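PDB 4A0S: octenoyl-CoA reductase/carboxylase from Streptomyces sp., which catalyses the NADPH-dependent reductive carboxylation of 2-octenoyl-CoA, supplying a polyketide extender unit for cinnabaramide biosynthesis. Local coordinates for residues A[89-94]-A[106-111]; A[225-229]-A[311-315]; A[115-121]-A[133-139]. One frame throughout, in Å; residues are numbered along the deposited sequence.

Interactions 1 and 3 both belong to the GroES-like part of the chain and adjoin in sequence, whereas interaction 2 lies in the Rossmann-type sheet, about 30 and 29 Å from them, centre to centre. Every touching residue of interaction 2 is buried, while 1 and 3 reach the surface at an edge, in 1 where a lysine and an aspartate pair. Their chemistry follows their place. In 89-94 with 106-111 a helix is held to a loop and short strand by side chains, while its other side meets the coenzyme A ligand. In 225-229 with 311-315 parallel backbone bonding gives way to side chains round bound NADP. In 115-121 with 133-139 antiparallel backbone bonds dominate, with small apolar groups packed beside them.

Interaction 1 (A[89-94]-A[106-111]); sequences TFHFLK and HDQPYH. With CO8 (octanoyl-coenzyme A), chain E.
Leu-93 and His-106 open a packing of helix 89-97 against the loop and short strand that follow it within the GroES-like part of this enoyl reductase. Leu-93 CB rests 3.5 Å from the carbonyl O of His-106, whose imidazole leads away to bond through ND1 to Asn-169. Asp-107 is next and forms a salt bridge with Lys-94. Lys-94 NZ meets Asp-107 OD2 at 3.2 Å on its syn side, 21° out of the carboxylate plane, with a weaker bond to OD1. The lysine chain is extended until its last torsion (chi4 -62°), where the bend brings the ammonium to the carboxylate. Gln-108 then offers its carbonyl O to the edge of the Phe-90 ring, 3.4 Å from CE1, and the same edge atom lies near the backbone of Tyr-110.

Away from the loop, His-91 donates a hydrogen bond from NE2 to pyrophosphate oxygen O2A of octanoyl-CoA, its 2.5 Å length unusually short and to be read with caution, while ribose O4B sits over a face of its ring. An alanine at His-91 is likely to leave O2A without this donor and the ribose without its flat support. Arg-286, Arg-293 and Tyr-349 of the second subunit bind the same ligand.

His-111 closes the segment, its NE2 bonded to Thr-168 O. Phe-90 CZ touches its CB, and Leu-93 CD1 makes a CH-pi contact over one face, 3.7 Å from the ring centroid. At the ring edge, in plane, His-111 ND1 and Thr-89 OG1 share a 2.7 Å hydrogen bond.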
loop_
_atom_site.group_PDB
_atom_site.type_symbol
_atom_site.label_atom_id
_atom_site.label_comp_id
_atom_site.label_asym_id
_atom_site.label_seq_id
_atom_site.Cartn_x
_atom_site.Cartn_y
_atom_site.Cartn_z
ATOM N N THR A 89 4.010 22.787 27.740
ATOM C CA THR A 89 2.813 21.954 27.591
ATOM C C THR A 89 1.522 22.695 27.935
ATOM O O THR A 89 0.459 22.378 27.415
ATOM C CB THR A 89 2.881 20.669 28.435
ATOM O OG1 THR A 89 3.236 20.992 29.782
ATOM C CG2 THR A 89 3.889 19.712 27.862
ATOM N N PHE A 90 1.611 23.700 28.794
ATOM C CA PHE A 90 0.412 24.475 29.122
ATOM C C PHE A 90 -0.253 25.097 27.896
ATOM O O PHE A 90 -1.475 25.215 27.848
ATOM C CB PHE A 90 0.734 25.486 30.207
ATOM C CG PHE A 90 1.079 24.832 31.503
ATOM C CD1 PHE A 90 0.072 24.427 32.372
ATOM C CD2 PHE A 90 2.392 24.548 31.822
ATOM C CE1 PHE A 90 0.364 23.794 33.547
ATOM C CE2 PHE A 90 2.699 23.898 33.010
ATOM C CZ PHE A 90 1.674 23.526 33.875
ATOM N N HIS A 91 0.545 25.438 26.891
ATOM C CA HIS A 91 -0.001 25.932 25.635
ATOM C C HIS A 91 -0.861 24.846 24.990
ATOM O O HIS A 91 -1.923 25.136 24.438
ATOM C CB HIS A 91 1.117 26.370 24.686
ATOM C CG HIS A 91 0.646 26.639 23.289
ATOM N ND1 HIS A 91 -0.086 27.762 22.946
ATOM C CD2 HIS A 91 0.794 25.922 22.148
ATOM C CE1 HIS A 91 -0.362 27.725 21.653
ATOM N NE2 HIS A 91 0.159 26.619 21.146
ATOM N N PHE A 92 -0.408 23.592 25.078
ATOM C CA PHE A 92 -1.170 22.461 24.530
ATOM C C PHE A 92 -2.431 22.189 25.318
ATOM O O PHE A 92 -3.489 21.920 24.737
ATOM C CB PHE A 92 -0.317 21.196 24.438
ATOM C CG PHE A 92 1.009 21.422 23.770
ATOM C CD1 PHE A 92 1.096 22.174 22.599
ATOM C CD2 PHE A 92 2.167 20.908 24.328
ATOM C CE1 PHE A 92 2.331 22.402 21.990
ATOM C CE2 PHE A 92 3.418 21.123 23.725
ATOM C CZ PHE A 92 3.495 21.872 22.563
ATOM N N LEU A 93 -2.311 22.295 26.636
ATOM C CA LEU A 93 -3.429 22.073 27.523
ATOM C C LEU A 93 -4.502 23.099 27.215
ATOM O O LEU A 93 -5.689 22.777 27.180
ATOM C CB LEU A 93 -2.982 22.147 28.983
ATOM C CG LEU A 93 -1.982 21.075 29.436
ATOM C CD1 LEU A 93 -1.651 21.246 30.911
ATOM C CD2 LEU A 93 -2.499 19.667 29.165
ATOM N N LYS A 94 -4.076 24.329 26.949
ATOM C CA LYS A 94 -5.013 25.391 26.632
ATOM C C LYS A 94 -5.657 25.182 25.267
ATOM O O LYS A 94 -6.847 25.425 25.099
ATOM C CB LYS A 94 -4.323 26.750 26.727
ATOM C CG LYS A 94 -4.027 27.154 28.161
ATOM C CD LYS A 94 -3.490 28.572 28.281
ATOM C CE LYS A 94 -3.697 29.103 29.713
ATOM N NZ LYS A 94 -5.138 29.193 30.148
ATOM N N HIS A 106 -8.636 19.864 31.030
ATOM C CA HIS A 106 -7.204 19.763 30.796
ATOM C C HIS A 106 -6.442 21.033 31.108
ATOM O O HIS A 106 -5.246 20.985 31.388
ATOM C CB HIS A 106 -6.937 19.314 29.365
ATOM C CG HIS A 106 -7.376 17.923 29.142
ATOM N ND1 HIS A 106 -6.618 16.849 29.547
ATOM C CD2 HIS A 106 -8.547 17.422 28.696
ATOM C CE1 HIS A 106 -7.283 15.736 29.302
ATOM N NE2 HIS A 106 -8.458 16.059 28.791
ATOM N N ASP A 107 -7.156 22.151 31.089
ATOM C CA ASP A 107 -6.517 23.432 31.297
ATOM C C ASP A 107 -6.531 23.731 32.788
ATOM O O ASP A 107 -7.540 24.131 33.369
ATOM C CB ASP A 107 -7.171 24.510 30.431
ATOM C CG ASP A 107 -6.642 25.898 30.717
ATOM O OD1 ASP A 107 -5.541 26.042 31.307
ATOM O OD2 ASP A 107 -7.337 26.851 30.321
ATOM N N GLN A 108 -5.378 23.476 33.394
ATOM C CA GLN A 108 -5.174 23.572 34.821
ATOM C C GLN A 108 -3.840 24.272 35.067
ATOM O O GLN A 108 -2.963 24.236 34.191
ATOM C CB GLN A 108 -5.146 22.159 35.429
ATOM C CG GLN A 108 -6.466 21.397 35.349
ATOM C CD GLN A 108 -7.627 22.147 35.985
ATOM O OE1 GLN A 108 -7.425 22.984 36.873
ATOM N NE2 GLN A 108 -8.850 21.861 35.531
ATOM N N PRO A 109 -3.676 24.910 36.253
ATOM C CA PRO A 109 -2.407 25.543 36.625
ATOM C C PRO A 109 -1.305 24.513 36.916
ATOM O O PRO A 109 -0.153 24.881 37.174
ATOM C CB PRO A 109 -2.750 26.331 37.902
ATOM C CG PRO A 109 -4.184 26.116 38.190
ATOM C CD PRO A 109 -4.677 24.988 37.335
ATOM N N TYR A 110 -1.675 23.237 36.874
ATOM C CA TYR A 110 -0.755 22.132 37.053
ATOM C C TYR A 110 -0.898 21.246 35.830
ATOM O O TYR A 110 -1.957 21.213 35.191
ATOM C CB TYR A 110 -1.096 21.337 38.320
ATOM C CG TYR A 110 -2.507 20.793 38.333
ATOM C CD1 TYR A 110 -3.579 21.574 38.776
ATOM C CD2 TYR A 110 -2.772 19.494 37.887
ATOM C CE1 TYR A 110 -4.895 21.067 38.772
ATOM C CE2 TYR A 110 -4.075 18.983 37.886
ATOM C CZ TYR A 110 -5.120 19.771 38.326
ATOM O OH TYR A 110 -6.391 19.246 38.319
ATOM N N HIS A 111 0.175 20.545 35.493
ATOM C CA HIS A 111 0.106 19.569 34.445
ATOM C C HIS A 111 0.666 18.255 34.934
ATOM O O HIS A 111 1.862 18.151 35.203
ATOM C CB HIS A 111 0.865 20.026 33.221
ATOM C CG HIS A 111 0.745 19.080 32.074
ATOM N ND1 HIS A 111 1.477 19.221 30.918
ATOM C CD2 HIS A 111 -0.035 17.985 31.902
ATOM C CE1 HIS A 111 1.150 18.250 30.083
ATOM N NE2 HIS A 111 0.239 17.486 30.658
HETATM N N1A CO8 E . 5.559 29.943 25.901
HETATM C C2A CO8 E . 4.246 29.942 25.660
HETATM N N3A CO8 E . 3.769 29.692 24.446
HETATM C C4A CO8 E . 4.625 29.429 23.433
HETATM C C5A CO8 E . 5.999 29.416 23.641
HETATM C C6A CO8 E . 6.464 29.686 24.926
HETATM N N6A CO8 E . 7.776 29.677 25.179
HETATM N N7A CO8 E . 6.590 29.125 22.482
HETATM C C8A CO8 E . 5.627 28.965 21.572
HETATM N N9A CO8 E . 4.430 29.151 22.151
HETATM C C1B CO8 E . 3.077 29.077 21.535
HETATM C C2B CO8 E . 2.782 30.325 20.696
HETATM O O2B CO8 E . 1.399 30.714 20.863
HETATM C C3B CO8 E . 3.038 29.800 19.286
HETATM O O3B CO8 E . 2.294 30.542 18.330
HETATM P P3B CO8 E . 3.133 31.638 17.484
HETATM O O7A CO8 E . 2.321 33.042 17.633
HETATM O O8A CO8 E . 4.546 31.977 18.258
HETATM O O9A CO8 E . 3.373 31.202 16.093
HETATM C C4B CO8 E . 2.551 28.357 19.357
HETATM O O4B CO8 E . 2.967 27.913 20.655
HETATM C C5B CO8 E . 3.319 27.442 18.395
HETATM O O5B CO8 E . 2.908 26.075 18.606
HETATM P P1A CO8 E . 1.434 25.581 18.080
HETATM O O1A CO8 E . 1.327 23.977 18.486
HETATM O O2A CO8 E . 0.279 26.320 18.682
HETATM O O3A CO8 E . 1.426 25.839 16.455
HETATM P P2A CO8 E . 1.882 24.830 15.244
HETATM O O4A CO8 E . 2.591 25.736 14.137
HETATM O O5A CO8 E . 0.763 24.010 14.672
HETATM O O6A CO8 E . 3.074 23.888 15.843
HETATM C CBP CO8 E . 4.290 21.798 16.299
HETATM C CCP CO8 E . 3.153 22.488 15.508
HETATM C CDP CO8 E . 5.607 22.327 15.707
HETATM C CEP CO8 E . 4.195 20.297 16.024
HETATM C CAP CO8 E . 4.148 22.122 17.825
HETATM O OAP CO8 E . 2.806 21.865 18.350
HETATM C C9P CO8 E . 5.223 21.449 18.723
HETATM O O9P CO8 E . 6.377 21.895 18.721
HETATM N N8P CO8 E . 4.815 20.417 19.497
HETATM C C7P CO8 E . 5.720 19.739 20.472
HETATM C C6P CO8 E . 6.295 18.373 20.003
HETATM C C5P CO8 E . 7.785 18.294 20.415
HETATM O O5P CO8 E . 8.590 19.100 19.955
HETATM N N4P CO8 E . 8.186 17.462 21.375
HETATM C C3P CO8 E . 7.516 16.312 21.971
HETATM C C2P CO8 E . 8.377 15.157 21.440
HETATM S S1P CO8 E . 7.387 13.954 20.477
HETATM C "C1'" CO8 E . 7.269 12.720 21.684
HETATM O "O1'" CO8 E . 8.125 12.555 22.571
HETATM C "C2'" CO8 E . 6.123 11.960 21.583
HETATM C "C3'" CO8 E . 5.836 10.914 22.430
HETATM C "C4'" CO8 E . 4.664 10.176 22.226
HETATM C "C5'" CO8 E . 3.614 10.821 21.334
HETATM C "C6'" CO8 E . 2.388 9.885 21.423
HETATM C "C7'" CO8 E . 1.380 10.288 20.385
HETATM C "C8'" CO8 E . 0.127 9.431 20.596
#

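Interaction 2 (A[225-229]-A[311-315]); sequences LIWGA and FEHTG. With NAP (NADP nicotinamide-adenine-dinucleotide phosphate), chain F.
The first and fourth strands of a Rossmann-type parallel sheet meet at their C-terminal ends here, where Ile-226 pairs with Phe-311 and both segments leave the sheet to line the NADP site. Phe-311 N bonds almost straight to Leu-225 O at 2.7 Å, and Trp-227 N returns to Phe-311 O, lying in that carbonyl's plane. Beyond this pair the strands end and side chains take over. His-313 NE2 donates to Trp-227 O at 2.7 Å from 60° above the carbonyl plane, a bent bond that fixes the imidazole with ND1 beside C5D of the cofactor. Gly-228 has positive phi (42°), and a beta carbon on it would run into both His-313 CE1 and cofactor O4B. Glu-312 folds back at chi2 (-77°), packing OE2 over one face of the Trp-227 indole, whose NE1 bonds weakly to Ser-322 OG instead. OE2 is bonded to Ser-322 and Thr-318, while OE1 accepts Gly-315 N through its syn lone pair, which holds the backbone just after the strand. Thr-314 OG1, bonded to Thr-318, lies 3.3 Å from Trp-227 CB, and its CG2 approaches adenine N3A.

Ile-226 and Phe-311, touching through CG2 and CD1, face helix 232-243, and Phe-311 also meets helix 200-210. Leu-225, Trp-227 and Glu-312 pack against helix 316-325, while strands 247-252 and 331-334 extend the sheet on either side.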
loop_
_atom_site.group_PDB
_atom_site.type_symbol
_atom_site.label_atom_id
_atom_site.label_comp_id
_atom_site.label_asym_id
_atom_site.label_seq_id
_atom_site.Cartn_x
_atom_site.Cartn_y
_atom_site.Cartn_z
ATOM N N LEU A 225 18.703 0.447 10.177
ATOM C CA LEU A 225 19.671 1.195 10.933
ATOM C C LEU A 225 18.920 1.925 12.012
ATOM O O LEU A 225 17.978 2.664 11.736
ATOM C CB LEU A 225 20.384 2.189 10.042
ATOM C CG LEU A 225 21.507 2.977 10.708
ATOM C CD1 LEU A 225 22.685 2.061 10.993
ATOM C CD2 LEU A 225 21.916 4.112 9.808
ATOM N N ILE A 226 19.318 1.706 13.251
ATOM C CA ILE A 226 18.580 2.264 14.353
ATOM C C ILE A 226 19.479 3.256 15.061
ATOM O O ILE A 226 20.452 2.872 15.698
ATOM C CB ILE A 226 18.121 1.169 15.327
ATOM C CG1 ILE A 226 17.278 0.131 14.574
ATOM C CG2 ILE A 226 17.338 1.793 16.502
ATOM C CD1 ILE A 226 17.135 -1.167 15.265
ATOM N N TRP A 227 19.142 4.530 14.937
ATOM C CA TRP A 227 19.803 5.571 15.706
ATOM C C TRP A 227 19.411 5.527 17.172
ATOM O O TRP A 227 18.352 4.996 17.525
ATOM C CB TRP A 227 19.437 6.928 15.144
ATOM C CG TRP A 227 20.018 7.174 13.822
ATOM C CD1 TRP A 227 19.362 7.161 12.621
ATOM C CD2 TRP A 227 21.382 7.462 13.534
ATOM N NE1 TRP A 227 20.231 7.427 11.609
ATOM C CE2 TRP A 227 21.482 7.628 12.135
ATOM C CE3 TRP A 227 22.534 7.616 14.321
ATOM C CZ2 TRP A 227 22.691 7.935 11.499
ATOM C CZ3 TRP A 227 23.734 7.919 13.693
ATOM C CH2 TRP A 227 23.803 8.079 12.293
ATOM N N GLY A 228 20.258 6.115 18.021
ATOM C CA GLY A 228 19.978 6.187 19.453
ATOM C C GLY A 228 19.405 4.875 19.935
ATOM O O GLY A 228 18.390 4.848 20.644
ATOM N N ALA A 229 20.069 3.784 19.547
ATOM C CA ALA A 229 19.457 2.459 19.592
ATOM C C ALA A 229 19.250 1.895 20.995
ATOM O O ALA A 229 18.412 1.031 21.189
ATOM C CB ALA A 229 20.245 1.480 18.744
ATOM N N PHE A 311 15.852 4.216 11.160
ATOM C CA PHE A 311 14.972 4.518 12.265
ATOM C C PHE A 311 15.524 5.775 12.917
ATOM O O PHE A 311 16.547 5.748 13.604
ATOM C CB PHE A 311 14.973 3.330 13.220
ATOM C CG PHE A 311 14.004 3.450 14.357
ATOM C CD1 PHE A 311 14.391 4.036 15.554
ATOM C CD2 PHE A 311 12.719 2.947 14.239
ATOM C CE1 PHE A 311 13.494 4.142 16.621
ATOM C CE2 PHE A 311 11.823 3.026 15.296
ATOM C CZ PHE A 311 12.212 3.642 16.490
ATOM N N GLU A 312 14.865 6.892 12.625
ATOM C CA GLU A 312 15.277 8.195 13.098
ATOM C C GLU A 312 14.503 8.704 14.295
ATOM O O GLU A 312 13.350 8.349 14.512
ATOM C CB GLU A 312 15.144 9.212 11.970
ATOM C CG GLU A 312 16.422 9.471 11.280
ATOM C CD GLU A 312 17.322 10.379 12.085
ATOM O OE1 GLU A 312 16.854 10.961 13.074
ATOM O OE2 GLU A 312 18.490 10.523 11.710
ATOM N N HIS A 313 15.158 9.562 15.065
ATOM C CA HIS A 313 14.522 10.282 16.160
ATOM C C HIS A 313 15.575 11.161 16.818
ATOM O O HIS A 313 15.256 12.066 17.568
ATOM C CB HIS A 313 13.948 9.321 17.179
ATOM C CG HIS A 313 14.941 8.331 17.685
ATOM N ND1 HIS A 313 15.720 8.559 18.801
ATOM C CD2 HIS A 313 15.274 7.098 17.235
ATOM C CE1 HIS A 313 16.488 7.505 19.016
ATOM N NE2 HIS A 313 16.237 6.609 18.079
ATOM N N THR A 314 16.834 10.868 16.508
ATOM C CA THR A 314 17.961 11.598 17.060
ATOM C C THR A 314 18.012 12.993 16.492
ATOM O O THR A 314 18.511 13.892 17.146
ATOM C CB THR A 314 19.283 10.886 16.787
ATOM O OG1 THR A 314 19.192 10.156 15.556
ATOM C CG2 THR A 314 19.583 9.926 17.919
ATOM N N GLY A 315 17.524 13.159 15.266
ATOM C CA GLY A 315 17.213 14.487 14.734
ATOM C C GLY A 315 18.209 15.074 13.763
ATOM O O GLY A 315 18.843 14.347 13.000
HETATM P PA NAP F . 15.799 7.984 25.089
HETATM O O1A NAP F . 15.323 6.703 25.870
HETATM O O2A NAP F . 16.536 9.021 25.882
HETATM O O5B NAP F . 16.718 7.473 23.966
HETATM C C5B NAP F . 17.170 8.427 23.025
HETATM C C4B NAP F . 18.475 7.893 22.459
HETATM O O4B NAP F . 18.887 8.851 21.474
HETATM C C3B NAP F . 19.602 7.801 23.509
HETATM O O3B NAP F . 19.872 6.423 23.665
HETATM C C2B NAP F . 20.816 8.400 22.817
HETATM O O2B NAP F . 21.537 7.428 22.062
HETATM C C1B NAP F . 20.238 9.373 21.853
HETATM N N9A NAP F . 20.033 10.659 22.565
HETATM C C8A NAP F . 19.724 10.879 23.854
HETATM N N7A NAP F . 19.590 12.192 24.083
HETATM C C5A NAP F . 19.817 12.788 22.921
HETATM C C6A NAP F . 19.847 14.110 22.552
HETATM N N6A NAP F . 19.572 15.055 23.449
HETATM N N1A NAP F . 20.114 14.400 21.288
HETATM C C2A NAP F . 20.347 13.449 20.388
HETATM N N3A NAP F . 20.356 12.172 20.703
HETATM C C4A NAP F . 20.088 11.829 21.967
HETATM O O3 NAP F . 14.557 8.691 24.365
HETATM P PN NAP F . 13.491 7.900 23.460
HETATM O O1N NAP F . 12.359 7.570 24.496
HETATM O O2N NAP F . 14.079 6.772 22.653
HETATM O O5D NAP F . 13.019 9.137 22.568
HETATM C C5D NAP F . 13.967 9.583 21.603
HETATM C C4D NAP F . 13.290 10.711 20.877
HETATM O O4D NAP F . 12.058 10.149 20.304
HETATM C C3D NAP F . 12.831 11.838 21.803
HETATM O O3D NAP F . 13.095 13.027 21.029
HETATM C C2D NAP F . 11.344 11.604 21.969
HETATM O O2D NAP F . 10.635 12.838 22.228
HETATM C C1D NAP F . 11.033 11.152 20.556
HETATM N N1N NAP F . 9.897 10.266 20.653
HETATM C C2N NAP F . 8.850 10.501 19.788
HETATM C C3N NAP F . 7.789 9.645 19.889
HETATM C C7N NAP F . 6.661 9.908 18.969
HETATM O O7N NAP F . 6.722 10.772 18.088
HETATM N N7N NAP F . 5.618 9.168 19.234
HETATM C C4N NAP F . 7.753 8.591 20.807
HETATM C C5N NAP F . 8.804 8.336 21.671
HETATM C C6N NAP F . 9.895 9.186 21.585
HETATM P P2B NAP F . 23.031 7.857 21.646
HETATM O O1X NAP F . 23.548 6.355 21.282
HETATM O O2X NAP F . 23.017 8.782 20.327
HETATM O O3X NAP F . 23.547 8.469 22.926
#

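Interaction 3 (A[115-121]-A[133-139]); sequences SDCSGVV and PGDHVIV
Segments 115-121 and 133-139 carry the two strands of an antiparallel beta hairpin in the GroES-like part of the fold, paired from Cys-117/Val-139 to Val-120/His-136, with strand axes at 150° and 4.6 Å apart at closest approach. Cys-117 with Val-139 and Gly-119 with Val-137 are the hydrogen-bonded pairs. Gly-119 N reaches Val-137 O at 2.8 Å and Val-137 N bonds back to Gly-119 O; Val-139 N likewise bonds to Cys-117 O, but the return bond from Cys-117 N is weak. At Gly-119 a beta carbon would be pressed against the preceding carbonyl O, and Val-137 CG2 lies 3.6 Å from Gly-119 O.

One face carries Cys-117, Val-137 and Val-139. Cys-117 SG sits 3.6 Å from Val-139 CG2, and strand 64-73, the neighbour of 117-124 in the curled sheet, brings Val-69 to Cys-117 and Val-67 to Val-137. The other face carries Ser-118, Val-120, His-136 and Ile-138, covered in part by helix 193-197. There Ser-118 CB touches Ile-138 CG2, and Val-120 runs alongside the His-136 imidazole. Ser-118 OG is bonded to Trp-193 O. Before the strand, the Asp-116 carboxylate is gripped by Ser-73, Asn-75 and the backbone N of Leu-201.

At the far end Val-121 splits its two methyls between Pro-133 and Val-137. Its CG1, anti to the backbone N (chi1 177°), lies by Pro-133, and Val-121 CG2 meets Val-137 CG1 at 3.6 Å, the side chains crossing at about a right angle. Both backbone polar atoms are clasped: Val-121 N bonds to Asp-135 O, and Val-121 O accepts Gly-134 N at 2.7 Å.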
loop_
_atom_site.group_PDB
_atom_site.type_symbol
_atom_site.label_atom_id
_atom_site.label_comp_id
_atom_site.label_asym_id
_atom_site.label_seq_id
_atom_site.Cartn_x
_atom_site.Cartn_y
_atom_site.Cartn_z
ATOM N N SER A 115 3.065 9.549 30.085
ATOM C CA SER A 115 2.419 9.267 28.818
ATOM C C SER A 115 2.225 7.793 28.572
ATOM O O SER A 115 1.624 7.398 27.579
ATOM C CB SER A 115 3.226 9.904 27.706
ATOM O OG SER A 115 3.253 11.290 27.964
ATOM N N ASP A 116 2.701 6.978 29.493
ATOM C CA ASP A 116 2.214 5.603 29.542
ATOM C C ASP A 116 2.102 5.146 30.979
ATOM O O ASP A 116 2.478 5.874 31.909
ATOM C CB ASP A 116 2.998 4.631 28.613
ATOM C CG ASP A 116 4.508 4.780 28.689
ATOM O OD1 ASP A 116 5.068 5.265 29.693
ATOM O OD2 ASP A 116 5.160 4.373 27.715
ATOM N N CYS A 117 1.543 3.964 31.177
ATOM C CA CYS A 117 1.430 3.447 32.506
ATOM C C CYS A 117 0.829 2.086 32.432
ATOM O O CYS A 117 0.312 1.683 31.387
ATOM C CB CYS A 117 0.586 4.357 33.403
ATOM S SG CYS A 117 -1.153 4.071 33.371
ATOM N N SER A 118 0.946 1.366 33.542
ATOM C CA SER A 118 0.154 0.177 33.748
ATOM C C SER A 118 -0.585 0.417 35.041
ATOM O O SER A 118 -0.160 1.217 35.890
ATOM C CB SER A 118 1.031 -1.055 33.861
ATOM O OG SER A 118 1.913 -0.908 34.959
ATOM N N GLY A 119 -1.707 -0.253 35.194
ATOM C CA GLY A 119 -2.424 -0.095 36.414
ATOM C C GLY A 119 -3.754 -0.780 36.434
ATOM O O GLY A 119 -3.997 -1.745 35.727
ATOM N N VAL A 120 -4.609 -0.265 37.290
ATOM C CA VAL A 120 -5.862 -0.897 37.555
ATOM C C VAL A 120 -6.991 0.086 37.315
ATOM O O VAL A 120 -6.961 1.216 37.795
ATOM C CB VAL A 120 -5.914 -1.395 39.005
ATOM C CG1 VAL A 120 -7.208 -2.096 39.245
ATOM C CG2 VAL A 120 -4.727 -2.307 39.296
ATOM N N VAL A 121 -7.987 -0.362 36.561
ATOM C CA VAL A 121 -9.171 0.428 36.343
ATOM C C VAL A 121 -9.868 0.593 37.678
ATOM O O VAL A 121 -10.051 -0.379 38.414
ATOM C CB VAL A 121 -10.106 -0.258 35.335
ATOM C CG1 VAL A 121 -11.375 0.531 35.175
ATOM C CG2 VAL A 121 -9.388 -0.435 33.992
ATOM N N PRO A 133 -13.786 -1.819 36.877
ATOM C CA PRO A 133 -12.840 -1.660 37.974
ATOM C C PRO A 133 -12.182 -2.997 38.340
ATOM O O PRO A 133 -12.862 -4.024 38.403
ATOM C CB PRO A 133 -13.729 -1.144 39.101
ATOM C CG PRO A 133 -14.801 -0.372 38.374
ATOM C CD PRO A 133 -15.092 -1.205 37.184
ATOM N N GLY A 134 -10.868 -2.969 38.563
ATOM C CA GLY A 134 -10.098 -4.174 38.823
ATOM C C GLY A 134 -9.311 -4.680 37.621
ATOM O O GLY A 134 -8.376 -5.458 37.764
ATOM N N ASP A 135 -9.706 -4.247 36.426
ATOM C CA ASP A 135 -9.045 -4.710 35.216
ATOM C C ASP A 135 -7.646 -4.161 35.164
ATOM O O ASP A 135 -7.429 -2.953 35.371
ATOM C CB ASP A 135 -9.776 -4.238 33.971
ATOM C CG ASP A 135 -11.024 -5.032 33.698
ATOM O OD1 ASP A 135 -11.251 -6.075 34.355
ATOM O OD2 ASP A 135 -11.778 -4.614 32.813
ATOM N N HIS A 136 -6.715 -5.061 34.865
ATOM C CA HIS A 136 -5.318 -4.708 34.725
ATOM C C HIS A 136 -5.097 -4.205 33.321
ATOM O O HIS A 136 -5.397 -4.895 32.341
ATOM C CB HIS A 136 -4.439 -5.917 35.004
ATOM C CG HIS A 136 -4.342 -6.256 36.459
ATOM N ND1 HIS A 136 -3.355 -7.073 36.964
ATOM C CD2 HIS A 136 -5.077 -5.848 37.524
ATOM C CE1 HIS A 136 -3.509 -7.185 38.272
ATOM N NE2 HIS A 136 -4.540 -6.444 38.638
ATOM N N VAL A 137 -4.597 -2.988 33.231
ATOM C CA VAL A 137 -4.441 -2.328 31.954
ATOM C C VAL A 137 -3.069 -1.720 31.789
ATOM O O VAL A 137 -2.352 -1.455 32.751
ATOM C CB VAL A 137 -5.477 -1.196 31.768
ATOM C CG1 VAL A 137 -6.900 -1.765 31.759
ATOM C CG2 VAL A 137 -5.320 -0.140 32.849
ATOM N N ILE A 138 -2.704 -1.512 30.542
ATOM C CA ILE A 138 -1.679 -0.562 30.250
ATOM C C ILE A 138 -2.414 0.557 29.567
ATOM O O ILE A 138 -3.507 0.360 29.031
ATOM C CB ILE A 138 -0.578 -1.141 29.388
ATOM C CG1 ILE A 138 -1.186 -1.853 28.177
ATOM C CG2 ILE A 138 0.291 -2.061 30.240
ATOM C CD1 ILE A 138 -0.198 -2.159 27.065
ATOM N N VAL A 139 -1.845 1.741 29.649
ATOM C CA VAL A 139 -2.381 2.870 28.953
ATOM C C VAL A 139 -1.299 3.250 27.976
ATOM O O VAL A 139 -0.120 3.341 28.353
ATOM C CB VAL A 139 -2.664 4.038 29.894
ATOM C CG1 VAL A 139 -3.017 5.287 29.089
ATOM C CG2 VAL A 139 -3.754 3.664 30.898
#